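Local coordinates for DNA mismatch repair protein MLH3 (Saccharomyces cerevisiae S288C, PDB 6RMN) that works in DNA mismatch repair, correcting insertion-deletion loops as part of the MutLbeta heterodimer, the present chain being the zinc-binding C-terminal region of MLH3, at residues L57-V69 / K171-T183. Numbering follows the deposited sequence.
Sequences LEELFYSLLTEVV and KLYWWKYSSCVPT
W174, F61 and L65 carry an apolar contact between the C-terminal half of helix 48-69 and the irregular turns of 171-183 before helix 183-196. The indole of W174 lies against the helix between E58 and Y62, its CD1 3.9 Å from Y62 CB. CB of F61 sits over one face toward the rim, 4.0 Å from the six-membered ring centroid, a CH-pi contact, and CD1 of W175 lies over the rim of the opposite face. CG of W174 stands between its backbone N and carbonyl carbon (chi1 63°), laying the ring along the helix. E58 sets its carboxylate plane 63° from the indole, OE1 3.5 Å from W174 CZ2; OE1 takes the backbone N-H of H220, OE2 that of N221 and a salt bridge to R54, and a water donates to OE1 and accepts a weak bond from W174 NE1. In this MutL-family C-terminal region the same helix carries zinc ligands H49 and E53, and the side chain of F61 lies about 12 Å from a bound zinc ion. Replacing W174 by an alanine removes the indole and would probably leave F61 CB and E58 without the ring they rest against. L65 forks: CD1 comes 3.3 Å from W174 O, and CD2 rests against both Y177 CB and V181 CG2. V181 CG2 also meets the F61 ring edge, 3.7 Å from CE1. V69 CG1 touches L172 CD1 at 3.7 Å.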
# COMPACT_ATOMS: atom_id res chain seq x y z
N LEU B 57 -12.39 17.89 8.29
CA LEU B 57 -13.78 18.21 8.60
C LEU B 57 -14.16 17.76 9.99
O LEU B 57 -14.68 18.56 10.77
CB LEU B 57 -14.77 17.63 7.56
CG LEU B 57 -16.24 17.93 7.83
CD1 LEU B 57 -16.58 19.40 7.51
CD2 LEU B 57 -17.13 16.97 7.13
N GLU B 58 -13.88 16.50 10.32
CA GLU B 58 -14.18 15.95 11.63
C GLU B 58 -13.46 16.70 12.78
O GLU B 58 -14.03 16.82 13.87
CB GLU B 58 -13.93 14.44 11.65
CG GLU B 58 -14.84 13.69 10.68
CD GLU B 58 -15.15 12.25 11.03
OE1 GLU B 58 -14.68 11.79 12.09
OE2 GLU B 58 -15.87 11.59 10.25
N GLU B 59 -12.24 17.27 12.52
CA GLU B 59 -11.48 18.09 13.47
C GLU B 59 -12.20 19.42 13.66
O GLU B 59 -12.29 19.90 14.79
CB GLU B 59 -10.04 18.34 12.96
CG GLU B 59 -9.10 17.15 13.12
CD GLU B 59 -7.76 17.18 12.40
OE1 GLU B 59 -7.45 18.15 11.67
OE2 GLU B 59 -7.00 16.19 12.57
N LEU B 60 -12.70 20.01 12.55
CA LEU B 60 -13.41 21.30 12.55
C LEU B 60 -14.73 21.21 13.28
O LEU B 60 -15.06 22.11 14.07
CB LEU B 60 -13.61 21.83 11.11
CG LEU B 60 -12.36 22.39 10.39
CD1 LEU B 60 -12.66 22.72 8.96
CD2 LEU B 60 -11.82 23.62 11.08
N PHE B 61 -15.48 20.12 13.04
CA PHE B 61 -16.74 19.81 13.69
C PHE B 61 -16.54 19.60 15.18
O PHE B 61 -17.27 20.21 15.97
CB PHE B 61 -17.43 18.60 13.03
CG PHE B 61 -18.54 19.03 12.11
CD1 PHE B 61 -19.76 19.45 12.61
CD2 PHE B 61 -18.33 19.09 10.73
CE1 PHE B 61 -20.78 19.88 11.75
CE2 PHE B 61 -19.34 19.55 9.88
CZ PHE B 61 -20.56 19.94 10.39
N TYR B 62 -15.52 18.82 15.57
CA TYR B 62 -15.19 18.56 16.97
C TYR B 62 -14.91 19.88 17.72
O TYR B 62 -15.42 20.07 18.81
CB TYR B 62 -14.04 17.53 17.11
CG TYR B 62 -13.56 17.35 18.54
CD1 TYR B 62 -14.25 16.53 19.43
CD2 TYR B 62 -12.46 18.07 19.02
CE1 TYR B 62 -13.85 16.42 20.76
CE2 TYR B 62 -12.06 17.97 20.35
CZ TYR B 62 -12.75 17.13 21.22
OH TYR B 62 -12.35 17.02 22.53
N SER B 63 -14.14 20.79 17.11
CA SER B 63 -13.84 22.11 17.69
C SER B 63 -15.09 22.98 17.88
O SER B 63 -15.27 23.56 18.95
CB SER B 63 -12.82 22.85 16.83
OG SER B 63 -11.60 22.13 16.81
N LEU B 64 -15.94 23.06 16.84
CA LEU B 64 -17.16 23.87 16.82
C LEU B 64 -18.17 23.41 17.87
O LEU B 64 -18.73 24.24 18.59
CB LEU B 64 -17.78 23.88 15.39
CG LEU B 64 -19.26 24.30 15.23
CD1 LEU B 64 -19.47 25.75 15.52
CD2 LEU B 64 -19.76 24.00 13.84
N LEU B 65 -18.43 22.09 17.93
CA LEU B 65 -19.42 21.55 18.85
C LEU B 65 -18.94 21.51 20.30
O LEU B 65 -19.78 21.61 21.18
CB LEU B 65 -19.94 20.19 18.35
CG LEU B 65 -20.92 20.33 17.18
CD1 LEU B 65 -20.89 19.14 16.28
CD2 LEU B 65 -22.33 20.72 17.64
N THR B 66 -17.61 21.44 20.56
CA THR B 66 -17.04 21.50 21.91
C THR B 66 -17.27 22.91 22.46
O THR B 66 -17.65 23.05 23.62
CB THR B 66 -15.56 21.06 21.92
OG1 THR B 66 -15.49 19.72 21.48
CG2 THR B 66 -14.91 21.14 23.28
N GLU B 67 -17.10 23.94 21.61
CA GLU B 67 -17.31 25.35 21.98
C GLU B 67 -18.78 25.64 22.29
O GLU B 67 -19.08 26.31 23.27
CB GLU B 67 -16.85 26.28 20.84
CG GLU B 67 -15.35 26.44 20.71
CD GLU B 67 -14.94 27.13 19.43
OE1 GLU B 67 -15.15 28.36 19.31
OE2 GLU B 67 -14.40 26.44 18.53
N VAL B 68 -19.68 25.16 21.43
CA VAL B 68 -21.12 25.39 21.55
C VAL B 68 -21.69 24.72 22.81
O VAL B 68 -22.37 25.39 23.60
CB VAL B 68 -21.85 24.99 20.23
CG1 VAL B 68 -23.37 24.90 20.40
CG2 VAL B 68 -21.50 25.97 19.10
N VAL B 69 -21.38 23.43 23.02
CA VAL B 69 -21.84 22.62 24.15
C VAL B 69 -21.30 23.15 25.50
O VAL B 69 -21.99 23.03 26.51
CB VAL B 69 -21.55 21.11 23.93
CG1 VAL B 69 -21.79 20.27 25.18
CG2 VAL B 69 -22.39 20.56 22.77
N LYS B 171 -17.16 11.95 27.78
CA LYS B 171 -16.64 12.45 26.50
C LYS B 171 -17.74 12.99 25.57
O LYS B 171 -18.87 12.48 25.58
CB LYS B 171 -15.79 11.39 25.78
CG LYS B 171 -14.39 11.25 26.34
CD LYS B 171 -13.57 10.23 25.57
CE LYS B 171 -12.15 10.13 26.07
NZ LYS B 171 -11.29 9.35 25.14
N LEU B 172 -17.39 14.02 24.77
CA LEU B 172 -18.27 14.69 23.81
C LEU B 172 -18.14 14.04 22.44
O LEU B 172 -17.07 14.11 21.82
CB LEU B 172 -17.91 16.19 23.71
CG LEU B 172 -18.99 17.16 23.23
CD1 LEU B 172 -18.76 18.53 23.83
CD2 LEU B 172 -19.01 17.29 21.71
N TYR B 173 -19.22 13.40 21.98
CA TYR B 173 -19.26 12.79 20.66
C TYR B 173 -19.97 13.79 19.77
O TYR B 173 -21.20 13.86 19.77
CB TYR B 173 -19.95 11.41 20.69
CG TYR B 173 -19.33 10.44 21.67
CD1 TYR B 173 -18.22 9.68 21.32
CD2 TYR B 173 -19.85 10.28 22.95
CE1 TYR B 173 -17.64 8.79 22.22
CE2 TYR B 173 -19.28 9.40 23.86
CZ TYR B 173 -18.18 8.65 23.49
OH TYR B 173 -17.62 7.77 24.39
N TRP B 174 -19.17 14.63 19.08
CA TRP B 174 -19.64 15.72 18.22
C TRP B 174 -20.73 15.27 17.25
O TRP B 174 -21.67 16.02 17.01
CB TRP B 174 -18.47 16.41 17.47
CG TRP B 174 -17.74 15.50 16.52
CD1 TRP B 174 -16.69 14.67 16.82
CD2 TRP B 174 -18.10 15.22 15.16
NE1 TRP B 174 -16.36 13.92 15.72
CE2 TRP B 174 -17.21 14.23 14.69
CE3 TRP B 174 -19.11 15.69 14.30
CZ2 TRP B 174 -17.29 13.70 13.39
CZ3 TRP B 174 -19.19 15.17 13.02
CH2 TRP B 174 -18.28 14.20 12.57
N TRP B 175 -20.62 14.02 16.73
CA TRP B 175 -21.54 13.44 15.75
C TRP B 175 -22.94 13.15 16.29
O TRP B 175 -23.86 12.93 15.49
CB TRP B 175 -20.93 12.22 15.09
CG TRP B 175 -20.21 11.30 16.02
CD1 TRP B 175 -18.87 11.27 16.28
CD2 TRP B 175 -20.79 10.23 16.77
NE1 TRP B 175 -18.58 10.26 17.16
CE2 TRP B 175 -19.74 9.59 17.47
CE3 TRP B 175 -22.10 9.71 16.88
CZ2 TRP B 175 -19.96 8.47 18.28
CZ3 TRP B 175 -22.31 8.61 17.70
CH2 TRP B 175 -21.25 8.00 18.39
N LYS B 176 -23.13 13.20 17.62
CA LYS B 176 -24.44 13.02 18.24
C LYS B 176 -25.25 14.33 18.15
O LYS B 176 -26.44 14.33 18.43
CB LYS B 176 -24.30 12.55 19.70
CG LYS B 176 -23.85 11.11 19.81
CD LYS B 176 -23.72 10.61 21.23
CE LYS B 176 -23.35 9.14 21.23
NZ LYS B 176 -23.33 8.57 22.60
N TYR B 177 -24.58 15.44 17.76
CA TYR B 177 -25.12 16.80 17.65
C TYR B 177 -24.93 17.36 16.24
O TYR B 177 -25.38 18.47 15.96
CB TYR B 177 -24.40 17.72 18.65
CG TYR B 177 -24.47 17.26 20.08
CD1 TYR B 177 -23.47 16.46 20.62
CD2 TYR B 177 -25.51 17.66 20.91
CE1 TYR B 177 -23.52 16.03 21.95
CE2 TYR B 177 -25.57 17.25 22.25
CZ TYR B 177 -24.57 16.43 22.76
OH TYR B 177 -24.64 16.02 24.07
N SER B 178 -24.25 16.61 15.37
CA SER B 178 -23.92 16.94 13.98
C SER B 178 -25.14 17.41 13.15
O SER B 178 -25.01 18.34 12.34
CB SER B 178 -23.25 15.75 13.30
OG SER B 178 -22.27 16.19 12.38
N SER B 179 -26.30 16.77 13.36
CA SER B 179 -27.55 17.07 12.69
C SER B 179 -28.14 18.48 13.00
O SER B 179 -28.84 19.03 12.15
CB SER B 179 -28.58 15.99 12.99
OG SER B 179 -29.11 16.09 14.31
N CYS B 180 -27.86 19.04 14.20
CA CYS B 180 -28.32 20.35 14.70
C CYS B 180 -27.59 21.52 14.10
O CYS B 180 -28.05 22.65 14.21
CB CYS B 180 -28.22 20.40 16.22
SG CYS B 180 -28.92 18.96 17.04
N VAL B 181 -26.41 21.28 13.57
CA VAL B 181 -25.56 22.32 13.02
C VAL B 181 -26.25 23.03 11.84
O VAL B 181 -26.58 22.36 10.87
CB VAL B 181 -24.17 21.76 12.67
CG1 VAL B 181 -23.30 22.83 12.03
CG2 VAL B 181 -23.49 21.17 13.90
N PRO B 182 -26.50 24.37 11.92
CA PRO B 182 -27.13 25.06 10.77
C PRO B 182 -26.37 24.83 9.46
O PRO B 182 -25.14 24.73 9.48
CB PRO B 182 -27.12 26.53 11.20
CG PRO B 182 -27.09 26.48 12.69
CD PRO B 182 -26.22 25.32 13.01
N THR B 183 -27.11 24.71 8.33
CA THR B 183 -26.57 24.47 6.98
C THR B 183 -25.43 25.43 6.62
O THR B 183 -24.44 24.99 6.02
CB THR B 183 -27.72 24.48 5.94
OG1 THR B 183 -28.70 23.52 6.33
CG2 THR B 183 -27.24 24.16 4.51
O HOH W 1 -13.59 12.16 14.58